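3-oxo-tetronate kinase (Cupriavidus necator, PDB 5DMH) catalyses the ATP-dependent phosphorylation of 3-oxo-tetronate to 3-oxo-tetronate 4-phosphate, as a member of the four-carbon acid sugar kinase family. Local coordinates at residues A[317-322]-A[358-363]; A[289-294]-A[371-376]; A[297-302]-A[345-350]. All blocks are in the same frame, centred on the assembly; numbering follows the deposited sequence.

In the fold
All three contacts lie in the nucleotide-binding C-terminal domain, and each has a residue touching ADP. Contact 2 is buried and apolar: strand 288-292 lies against helix 362-382. Contact 3 is also buried but partly polar; it sets the start of helix 297-308 against the loop after strand 343-345. Contact 1 is an aliphatic surface contact between short helix 318-322 and the end of helix 350-360. Its second segment runs into helix 362-382, used by contact 2, and Leu-321 meets Cys-372 there. Contacts 2 and 3 are joined by hydrogen bonds. Contact 1 sets a proline beside the adenine, segment 289-294 ends in a serine bonded to phosphate, and contact 3 offers the amino group a carbonyl.

Contact 1 of 3, residues A[317-322]-A[358-363]; sequences DPLALA and AELGVE. With ADP (adenosine-5'-diphosphate), chain C.
Leu-360 is the centre of an aliphatic contact with Pro-318, Leu-319 and Ala-322. Both of its methyls reach Ala-322, CD2 more closely. The pair Ala-322 CB to Leu-360 CD2, at 3.3 Å, is tighter than usual for two carbons. Leu-360 CD1 lies 3.7 Å from Pro-318 O and also touches Pro-318 CB. Leu-360 CG is anti to its own carbonyl carbon (chi1 -59°), which sends the fork across to helix 318-322. Leu-319 comes in from the flank. Its CD2 stands 3.9 Å from Leu-360 CG, and the two leucine side chains cross at a slant. The same methyl also meets the aliphatic part of Glu-359, with Leu-319 CD2 4.1 Å from Glu-359 CG.

The contact joins the short helix 318-322 to the C-terminal end of helix 350-360, on the surface of the nucleotide-binding domain. Helix 318-322 follows strand 313-315. Helix 350-360 ends at Leu-360, and Gly-361, with positive phi, leads directly into helix 362-382. That third helix backs the contact: Val-369 touches Pro-318, Leu-368 touches Ala-322, and Ala-365 touches Leu-360.

The polar interactions stay within segment 317-322. Asp-317 is the N-cap of its helix. Its OD1 accepts from Leu-319 N at 2.9 Å, and the donor comes from above the carboxylate plane. Ala-322 N bonds to Pro-318 O, the same carbonyl oxygen that Leu-360 CD1 approaches.

Pro-318 also faces the ligand. Its ring carbon CG is 3.7 Å from ADP N1 and close to the adenine amino group as well.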
loop_
_atom_site.group_PDB
_atom_site.type_symbol
_atom_site.label_atom_id
_atom_site.label_comp_id
_atom_site.label_asym_id
_atom_site.label_seq_id
_atom_site.Cartn_x
_atom_site.Cartn_y
_atom_site.Cartn_z
ATOM N N ASP A 317 -7.754 6.825 23.022
ATOM C CA ASP A 317 -6.670 7.617 23.612
ATOM C C ASP A 317 -5.475 6.716 23.873
ATOM O O ASP A 317 -5.527 5.882 24.765
ATOM C CB ASP A 317 -7.135 8.208 24.936
ATOM C CG ASP A 317 -6.070 9.054 25.626
ATOM O OD1 ASP A 317 -4.922 9.127 25.140
ATOM O OD2 ASP A 317 -6.405 9.646 26.682
ATOM N N PRO A 318 -4.385 6.897 23.116
ATOM C CA PRO A 318 -3.215 6.023 23.302
ATOM C C PRO A 318 -2.714 6.017 24.750
ATOM O O PRO A 318 -2.162 5.030 25.231
ATOM C CB PRO A 318 -2.173 6.637 22.374
ATOM C CG PRO A 318 -2.980 7.339 21.316
ATOM C CD PRO A 318 -4.141 7.911 22.085
ATOM N N LEU A 319 -2.900 7.122 25.453
ATOM C CA LEU A 319 -2.413 7.194 26.832
ATOM C C LEU A 319 -3.218 6.278 27.743
ATOM O O LEU A 319 -2.678 5.722 28.701
ATOM C CB LEU A 319 -2.427 8.632 27.344
ATOM C CG LEU A 319 -1.639 9.672 26.539
ATOM C CD1 LEU A 319 -1.737 11.016 27.251
ATOM C CD2 LEU A 319 -0.215 9.252 26.381
ATOM N N ALA A 320 -4.505 6.109 27.444
ATOM C CA ALA A 320 -5.357 5.146 28.166
ATOM C C ALA A 320 -4.946 3.702 27.882
ATOM O O ALA A 320 -4.930 2.861 28.795
ATOM C CB ALA A 320 -6.820 5.351 27.813
ATOM N N LEU A 321 -4.594 3.416 26.628
ATOM C CA LEU A 321 -4.052 2.107 26.263
ATOM C C LEU A 321 -2.797 1.770 27.068
ATOM O O LEU A 321 -2.686 0.676 27.621
ATOM C CB LEU A 321 -3.746 2.033 24.748
ATOM C CG LEU A 321 -4.966 2.088 23.826
ATOM C CD1 LEU A 321 -4.558 2.180 22.368
ATOM C CD2 LEU A 321 -5.912 0.899 24.038
ATOM N N ALA A 322 -1.867 2.720 27.151
ATOM C CA ALA A 322 -0.623 2.525 27.889
ATOM C C ALA A 322 -0.865 2.338 29.386
ATOM O O ALA A 322 -0.130 1.601 30.017
ATOM C CB ALA A 322 0.349 3.695 27.634
ATOM N N ALA A 358 5.869 11.882 22.705
ATOM C CA ALA A 358 6.821 12.367 23.710
ATOM C C ALA A 358 6.664 11.592 25.013
ATOM O O ALA A 358 7.634 11.356 25.724
ATOM C CB ALA A 358 6.646 13.875 23.966
ATOM N N GLU A 359 5.442 11.192 25.323
ATOM C CA GLU A 359 5.181 10.481 26.571
ATOM C C GLU A 359 5.475 8.978 26.452
ATOM O O GLU A 359 6.055 8.401 27.363
ATOM C CB GLU A 359 3.738 10.712 27.013
ATOM C CG GLU A 359 3.329 9.950 28.255
ATOM C CD GLU A 359 3.734 10.646 29.545
ATOM O OE1 GLU A 359 4.755 11.369 29.559
ATOM O OE2 GLU A 359 3.020 10.466 30.554
ATOM N N LEU A 360 5.104 8.358 25.328
ATOM C CA LEU A 360 5.145 6.893 25.190
ATOM C C LEU A 360 6.277 6.341 24.300
ATOM O O LEU A 360 6.636 5.169 24.408
ATOM C CB LEU A 360 3.802 6.380 24.631
ATOM C CG LEU A 360 2.468 6.629 25.370
ATOM C CD1 LEU A 360 1.326 6.006 24.574
ATOM C CD2 LEU A 360 2.480 6.072 26.788
ATOM N N GLY A 361 6.789 7.166 23.384
ATOM C CA GLY A 361 7.669 6.724 22.319
ATOM C C GLY A 361 6.904 6.498 21.019
ATOM O O GLY A 361 5.733 6.147 21.041
ATOM N N VAL A 362 7.559 6.692 19.873
ATOM C CA VAL A 362 6.884 6.599 18.578
ATOM C C VAL A 362 6.394 5.186 18.284
ATOM O O VAL A 362 5.219 4.956 17.974
ATOM C CB VAL A 362 7.836 7.099 17.440
ATOM C CG1 VAL A 362 7.285 6.806 16.070
ATOM C CG2 VAL A 362 8.146 8.613 17.625
ATOM N N GLU A 363 7.300 4.214 18.380
ATOM C CA GLU A 363 6.915 2.839 18.061
ATOM C C GLU A 363 5.885 2.281 19.062
ATOM O O GLU A 363 4.912 1.661 18.651
ATOM C CB GLU A 363 8.142 1.921 18.027
ATOM C CG GLU A 363 7.788 0.504 17.623
ATOM C CD GLU A 363 9.010 -0.372 17.424
ATOM O OE1 GLU A 363 9.361 -0.636 16.262
ATOM O OE2 GLU A 363 9.610 -0.796 18.424
HETATM P PB ADP C . -0.959 5.901 6.951
HETATM O O1B ADP C . -1.637 5.034 5.895
HETATM O O2B ADP C . -1.642 7.252 7.078
HETATM O O3B ADP C . 0.553 5.979 6.795
HETATM P PA ADP C . -0.690 3.951 9.117
HETATM O O1A ADP C . -1.787 3.222 9.788
HETATM O O2A ADP C . 0.253 3.271 8.185
HETATM O O3A ADP C . -1.351 5.251 8.392
HETATM O "O5'" ADP C . 0.290 4.626 10.193
HETATM C "C5'" ADP C . -0.195 5.479 11.220
HETATM C "C4'" ADP C . 0.564 5.175 12.508
HETATM O "O4'" ADP C . 0.359 6.226 13.437
HETATM C "C3'" ADP C . 0.065 3.896 13.170
HETATM O "O3'" ADP C . 1.145 3.183 13.803
HETATM C "C2'" ADP C . -0.894 4.425 14.189
HETATM O "O2'" ADP C . -1.190 3.487 15.203
HETATM C "C1'" ADP C . -0.163 5.667 14.637
HETATM N N9 ADP C . -1.087 6.586 15.292
HETATM C C8 ADP C . -2.353 6.885 14.909
HETATM N N7 ADP C . -2.922 7.744 15.768
HETATM C C5 ADP C . -1.995 7.993 16.723
HETATM C C6 ADP C . -1.963 8.799 17.944
HETATM N N6 ADP C . -3.059 9.524 18.247
HETATM N N1 ADP C . -0.824 8.814 18.664
HETATM C C2 ADP C . 0.263 8.095 18.313
HETATM N N3 ADP C . 0.314 7.306 17.215
HETATM C C4 ADP C . -0.790 7.222 16.412
#

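Contact 2 of 3, residues A[289-294]-A[371-376]; sequences VVLAGS and QCLATV. With ADP (adenosine-5'-diphosphate), chain C.
Leu-373 reaches from helix 362-382 to Gly-293 and Leu-291 of the facing segment. Its CB points at the strand. A chi1 of -70° sets CG beside the backbone N, and from there CD1 extends to the place where the strand stops. Leu-373 CD1 lies 3.6 Å from Gly-293 CA and 3.7 Å from Ala-292 O. Gly-293 has no side chain, and the methyl rests directly on its backbone. CD2 takes the other direction and meets a methyl of Leu-291, with Leu-373 CD2 to Leu-291 CD2 at 4.3 Å.

Leu-291 returns the contact. Its CD1 approaches the backbone of the helix, 3.8 Å from Leu-373 O. Its CD2 also touches the next turn, 4.0 Å from Val-376 CG1.

The axes of 289-292 and 371-376 run nearly antiparallel (167°) and come within 9.1 Å. This is a helix packed on a face of the domain's central parallel strands. Ile-344 of strand 343-345 touches both leucines.

Beyond Gly-293 the chain turns polar. Ser-294 OG donates to ADP O2B at 2.6 Å and is also hydrogen-bonded with Thr-299 OG1 and Ser-296 N. Gly-293 O lies near C8 of the adenine. The packing across the contact is apolar, so it probably fixes the strand end by shape alone, while the polar bonds begin at Ser-294.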
loop_
_atom_site.group_PDB
_atom_site.type_symbol
_atom_site.label_atom_id
_atom_site.label_comp_id
_atom_site.label_asym_id
_atom_site.label_seq_id
_atom_site.Cartn_x
_atom_site.Cartn_y
_atom_site.Cartn_z
ATOM N N VAL A 289 -18.213 -1.678 10.142
ATOM C CA VAL A 289 -17.433 -0.869 11.063
ATOM C C VAL A 289 -16.351 -0.106 10.277
ATOM O O VAL A 289 -15.910 -0.558 9.212
ATOM C CB VAL A 289 -16.776 -1.751 12.156
ATOM C CG1 VAL A 289 -15.750 -2.704 11.511
ATOM C CG2 VAL A 289 -16.110 -0.863 13.224
ATOM N N VAL A 290 -15.918 1.036 10.822
ATOM C CA VAL A 290 -14.805 1.815 10.286
ATOM C C VAL A 290 -13.771 1.920 11.395
ATOM O O VAL A 290 -14.126 2.263 12.505
ATOM C CB VAL A 290 -15.229 3.219 9.851
ATOM C CG1 VAL A 290 -14.112 3.927 9.115
ATOM C CG2 VAL A 290 -16.470 3.143 8.971
ATOM N N LEU A 291 -12.542 1.505 11.082
ATOM C CA LEU A 291 -11.420 1.481 12.013
ATOM C C LEU A 291 -10.327 2.389 11.476
ATOM O O LEU A 291 -9.697 2.083 10.434
ATOM C CB LEU A 291 -10.914 0.055 12.170
ATOM C CG LEU A 291 -11.938 -0.983 12.625
ATOM C CD1 LEU A 291 -11.336 -2.380 12.635
ATOM C CD2 LEU A 291 -12.486 -0.604 14.005
ATOM N N ALA A 292 -10.074 3.492 12.173
ATOM C CA ALA A 292 -9.168 4.510 11.639
ATOM C C ALA A 292 -7.948 4.705 12.521
ATOM O O ALA A 292 -8.052 5.176 13.648
ATOM C CB ALA A 292 -9.900 5.823 11.437
ATOM N N GLY A 293 -6.794 4.298 12.001
ATOM C CA GLY A 293 -5.531 4.465 12.677
ATOM C C GLY A 293 -4.560 5.398 11.970
ATOM O O GLY A 293 -3.518 5.711 12.518
ATOM N N SER A 294 -4.894 5.835 10.760
ATOM C CA SER A 294 -4.135 6.882 10.075
ATOM C C SER A 294 -4.297 8.240 10.772
ATOM O O SER A 294 -5.381 8.573 11.227
ATOM C CB SER A 294 -4.620 6.972 8.626
ATOM O OG SER A 294 -3.960 8.020 7.888
ATOM N N GLN A 371 -2.731 -2.382 17.734
ATOM C CA GLN A 371 -3.170 -3.588 18.462
ATOM C C GLN A 371 -4.617 -3.452 18.921
ATOM O O GLN A 371 -5.385 -4.422 18.910
ATOM C CB GLN A 371 -2.280 -3.802 19.680
ATOM C CG GLN A 371 -0.901 -4.349 19.356
ATOM C CD GLN A 371 0.003 -4.427 20.589
ATOM O OE1 GLN A 371 -0.477 -4.559 21.725
ATOM N NE2 GLN A 371 1.317 -4.333 20.368
ATOM N N CYS A 372 -4.978 -2.241 19.344
ATOM C CA CYS A 372 -6.324 -1.961 19.842
ATOM C C CYS A 372 -7.346 -2.120 18.731
ATOM O O CYS A 372 -8.353 -2.842 18.863
ATOM C CB CYS A 372 -6.380 -0.554 20.425
ATOM S SG CYS A 372 -7.995 -0.087 21.050
ATOM N N LEU A 373 -7.063 -1.487 17.603
ATOM C CA LEU A 373 -7.965 -1.551 16.462
ATOM C C LEU A 373 -8.051 -2.979 15.945
ATOM O O LEU A 373 -9.137 -3.426 15.514
ATOM C CB LEU A 373 -7.500 -0.553 15.365
ATOM C CG LEU A 373 -7.693 0.919 15.724
ATOM C CD1 LEU A 373 -6.996 1.831 14.683
ATOM C CD2 LEU A 373 -9.147 1.305 15.884
ATOM N N ALA A 374 -6.932 -3.707 15.982
ATOM C CA ALA A 374 -6.921 -5.081 15.529
ATOM C C ALA A 374 -7.773 -5.969 16.471
ATOM O O ALA A 374 -8.516 -6.850 16.024
ATOM C CB ALA A 374 -5.498 -5.595 15.436
ATOM N N THR A 375 -7.651 -5.739 17.773
ATOM C CA THR A 375 -8.495 -6.445 18.752
ATOM C C THR A 375 -9.996 -6.147 18.523
ATOM O O THR A 375 -10.845 -7.053 18.512
ATOM C CB THR A 375 -8.120 -6.046 20.180
ATOM O OG1 THR A 375 -6.798 -6.483 20.461
ATOM C CG2 THR A 375 -9.125 -6.648 21.204
ATOM N N VAL A 376 -10.319 -4.882 18.298
ATOM C CA VAL A 376 -11.702 -4.523 18.009
ATOM C C VAL A 376 -12.172 -5.270 16.753
ATOM O O VAL A 376 -13.220 -5.882 16.757
ATOM C CB VAL A 376 -11.897 -3.034 17.833
ATOM C CG1 VAL A 376 -13.292 -2.750 17.311
ATOM C CG2 VAL A 376 -11.652 -2.318 19.164
HETATM P PB ADP C . -0.959 5.901 6.951
HETATM O O1B ADP C . -1.637 5.034 5.895
HETATM O O2B ADP C . -1.642 7.252 7.078
HETATM O O3B ADP C . 0.553 5.979 6.795
HETATM P PA ADP C . -0.690 3.951 9.117
HETATM O O1A ADP C . -1.787 3.222 9.788
HETATM O O2A ADP C . 0.253 3.271 8.185
HETATM O O3A ADP C . -1.351 5.251 8.392
HETATM O "O5'" ADP C . 0.290 4.626 10.193
HETATM C "C5'" ADP C . -0.195 5.479 11.220
HETATM C "C4'" ADP C . 0.564 5.175 12.508
HETATM O "O4'" ADP C . 0.359 6.226 13.437
HETATM C "C3'" ADP C . 0.065 3.896 13.170
HETATM O "O3'" ADP C . 1.145 3.183 13.803
HETATM C "C2'" ADP C . -0.894 4.425 14.189
HETATM O "O2'" ADP C . -1.190 3.487 15.203
HETATM C "C1'" ADP C . -0.163 5.667 14.637
HETATM N N9 ADP C . -1.087 6.586 15.292
HETATM C C8 ADP C . -2.353 6.885 14.909
HETATM N N7 ADP C . -2.922 7.744 15.768
HETATM C C5 ADP C . -1.995 7.993 16.723
HETATM C C6 ADP C . -1.963 8.799 17.944
HETATM N N6 ADP C . -3.059 9.524 18.247
HETATM N N1 ADP C . -0.824 8.814 18.664
HETATM C C2 ADP C . 0.263 8.095 18.313
HETATM N N3 ADP C . 0.314 7.306 17.215
HETATM C C4 ADP C . -0.790 7.222 16.412
#

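Contact 3 of 3, residues A[297-302]-A[345-350]; sequences RATNGQ and YATSSP. With ADP (adenosine-5'-diphosphate), chain C.
Thr-347 and Asn-300 bury the most surface here, with Thr-299 beside them. They join the first turn of helix 297-308 to the loop that follows strand 343-345. In the nucleotide-binding domain this loop runs past the adenine of ADP and ends at Ser-349, the N-cap of helix 350-360.

Thr-347 points at the helix. Its CG2, anti to the backbone N (chi1 -47° to OG1), lies against the amide of Asn-300, 3.5 Å from Asn-300 CG. The two side chains slide past each other in opposite directions. Thr-347 OG1 turns to another partner, the carbonyl O of Ser-294, with which it is hydrogen-bonded.

Asn-300 carries the polar link. Its ND2 donates to Ser-348 O at 3.2 Å, with an N-H...O angle of 153°. The acceptor lies close to the plane of the Asn-300 amide, but the donor stands above the plane of the Ser-348 carbonyl. Asn-300 ND2 is also hydrogen-bonded to Ser-296 O, so the one amide nitrogen serves both the loop and the residue just before its own helix.

Thr-299 adds a methyl. Its CG2 is 3.6 Å from Thr-347 OG1, and the two threonines meet at a slant. Thr-299 OG1 is hydrogen-bonded to Ser-294 OG, Lys-434 NZ and Gly-436 O, so both threonines use Ser-294.

Facing away from the helix, the loop meets the base. Ser-348 OG donates to Ala-346 O at 2.7 Å and is also hydrogen-bonded to Arg-315 NH2. The same Ala-346 O accepts from ADP N6 at 3.3 Å, with an N-H...O angle of 162°.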
loop_
_atom_site.group_PDB
_atom_site.type_symbol
_atom_site.label_atom_id
_atom_site.label_comp_id
_atom_site.label_asym_id
_atom_site.label_seq_id
_atom_site.Cartn_x
_atom_site.Cartn_y
_atom_site.Cartn_z
ATOM N N ARG A 297 -4.051 14.016 6.999
ATOM C CA ARG A 297 -5.018 15.050 6.780
ATOM C C ARG A 297 -6.280 14.509 6.152
ATOM O O ARG A 297 -7.378 14.873 6.568
ATOM C CB ARG A 297 -4.421 16.127 5.887
ATOM C CG ARG A 297 -3.494 17.054 6.625
ATOM C CD ARG A 297 -3.034 18.163 5.689
ATOM N NE ARG A 297 -1.711 18.658 6.051
ATOM C CZ ARG A 297 -0.995 19.484 5.302
ATOM N NH1 ARG A 297 -1.473 19.902 4.136
ATOM N NH2 ARG A 297 0.204 19.885 5.712
ATOM N N ALA A 298 -6.128 13.624 5.177
ATOM C CA ALA A 298 -7.283 13.015 4.522
ATOM C C ALA A 298 -8.135 12.238 5.543
ATOM O O ALA A 298 -9.356 12.393 5.603
ATOM C CB ALA A 298 -6.828 12.091 3.433
ATOM N N THR A 299 -7.481 11.450 6.383
ATOM C CA THR A 299 -8.201 10.664 7.378
ATOM C C THR A 299 -8.819 11.582 8.444
ATOM O O THR A 299 -9.945 11.326 8.887
ATOM C CB THR A 299 -7.334 9.569 8.037
ATOM O OG1 THR A 299 -6.777 8.718 7.034
ATOM C CG2 THR A 299 -8.161 8.726 8.945
ATOM N N ASN A 300 -8.117 12.646 8.849
ATOM C CA ASN A 300 -8.716 13.627 9.768
ATOM C C ASN A 300 -9.991 14.202 9.178
ATOM O O ASN A 300 -11.028 14.339 9.879
ATOM C CB ASN A 300 -7.710 14.703 10.216
ATOM C CG ASN A 300 -6.880 14.262 11.427
ATOM O OD1 ASN A 300 -7.296 14.418 12.573
ATOM N ND2 ASN A 300 -5.702 13.717 11.174
ATOM N N GLY A 301 -9.940 14.534 7.893
ATOM C CA GLY A 301 -11.087 15.085 7.219
ATOM C C GLY A 301 -12.233 14.099 7.095
ATOM O O GLY A 301 -13.408 14.483 7.189
ATOM N N GLN A 302 -11.898 12.819 6.936
ATOM C CA GLN A 302 -12.911 11.750 6.829
ATOM C C GLN A 302 -13.615 11.495 8.151
ATOM O O GLN A 302 -14.824 11.289 8.182
ATOM C CB GLN A 302 -12.284 10.458 6.272
ATOM C CG GLN A 302 -12.001 10.574 4.772
ATOM C CD GLN A 302 -10.783 9.824 4.279
ATOM O OE1 GLN A 302 -10.037 9.198 5.041
ATOM N NE2 GLN A 302 -10.534 9.950 2.971
ATOM N N TYR A 345 -11.653 5.365 16.237
ATOM C CA TYR A 345 -10.565 6.139 15.641
ATOM C C TYR A 345 -9.568 6.654 16.644
ATOM O O TYR A 345 -9.928 7.047 17.738
ATOM C CB TYR A 345 -11.103 7.326 14.810
ATOM C CG TYR A 345 -11.707 8.491 15.594
ATOM C CD1 TYR A 345 -13.000 8.417 16.071
ATOM C CD2 TYR A 345 -10.976 9.639 15.858
ATOM C CE1 TYR A 345 -13.577 9.467 16.771
ATOM C CE2 TYR A 345 -11.529 10.690 16.572
ATOM C CZ TYR A 345 -12.827 10.593 17.033
ATOM O OH TYR A 345 -13.392 11.632 17.720
ATOM N N ALA A 346 -8.303 6.630 16.253
ATOM C CA ALA A 346 -7.241 7.258 17.017
ATOM C C ALA A 346 -6.783 8.527 16.314
ATOM O O ALA A 346 -6.017 9.315 16.868
ATOM C CB ALA A 346 -6.090 6.304 17.172
ATOM N N THR A 347 -7.231 8.683 15.070
ATOM C CA THR A 347 -6.941 9.851 14.229
ATOM C C THR A 347 -6.915 11.162 14.993
ATOM O O THR A 347 -7.892 11.525 15.649
ATOM C CB THR A 347 -7.962 9.907 13.088
ATOM O OG1 THR A 347 -8.067 8.604 12.497
ATOM C CG2 THR A 347 -7.567 10.933 12.019
ATOM N N SER A 348 -5.785 11.866 14.908
ATOM C CA SER A 348 -5.508 13.063 15.713
ATOM C C SER A 348 -4.649 14.072 14.925
ATOM O O SER A 348 -4.037 13.713 13.927
ATOM C CB SER A 348 -4.716 12.700 16.974
ATOM O OG SER A 348 -5.412 11.783 17.806
ATOM N N SER A 349 -4.554 15.303 15.425
ATOM C CA SER A 349 -3.707 16.306 14.794
ATOM C C SER A 349 -2.232 15.994 15.031
ATOM O O SER A 349 -1.895 15.285 15.957
ATOM C CB SER A 349 -4.010 17.691 15.328
ATOM O OG SER A 349 -3.628 17.828 16.685
ATOM N N PRO A 350 -1.342 16.581 14.227
ATOM C CA PRO A 350 0.102 16.363 14.406
ATOM C C PRO A 350 0.599 16.775 15.795
ATOM O O PRO A 350 1.446 16.114 16.413
ATOM C CB PRO A 350 0.713 17.225 13.294
ATOM C CG PRO A 350 -0.360 17.197 12.219
ATOM C CD PRO A 350 -1.646 17.310 12.987
HETATM P PB ADP C . -0.959 5.901 6.951
HETATM O O1B ADP C . -1.637 5.034 5.895
HETATM O O2B ADP C . -1.642 7.252 7.078
HETATM O O3B ADP C . 0.553 5.979 6.795
HETATM P PA ADP C . -0.690 3.951 9.117
HETATM O O1A ADP C . -1.787 3.222 9.788
HETATM O O2A ADP C . 0.253 3.271 8.185
HETATM O O3A ADP C . -1.351 5.251 8.392
HETATM O "O5'" ADP C . 0.290 4.626 10.193
HETATM C "C5'" ADP C . -0.195 5.479 11.220
HETATM C "C4'" ADP C . 0.564 5.175 12.508
HETATM O "O4'" ADP C . 0.359 6.226 13.437
HETATM C "C3'" ADP C . 0.065 3.896 13.170
HETATM O "O3'" ADP C . 1.145 3.183 13.803
HETATM C "C2'" ADP C . -0.894 4.425 14.189
HETATM O "O2'" ADP C . -1.190 3.487 15.203
HETATM C "C1'" ADP C . -0.163 5.667 14.637
HETATM N N9 ADP C . -1.087 6.586 15.292
HETATM C C8 ADP C . -2.353 6.885 14.909
HETATM N N7 ADP C . -2.922 7.744 15.768
HETATM C C5 ADP C . -1.995 7.993 16.723
HETATM C C6 ADP C . -1.963 8.799 17.944
HETATM N N6 ADP C . -3.059 9.524 18.247
HETATM N N1 ADP C . -0.824 8.814 18.664
HETATM C C2 ADP C . 0.263 8.095 18.313
HETATM N N3 ADP C . 0.314 7.306 17.215
HETATM C C4 ADP C . -0.790 7.222 16.412
#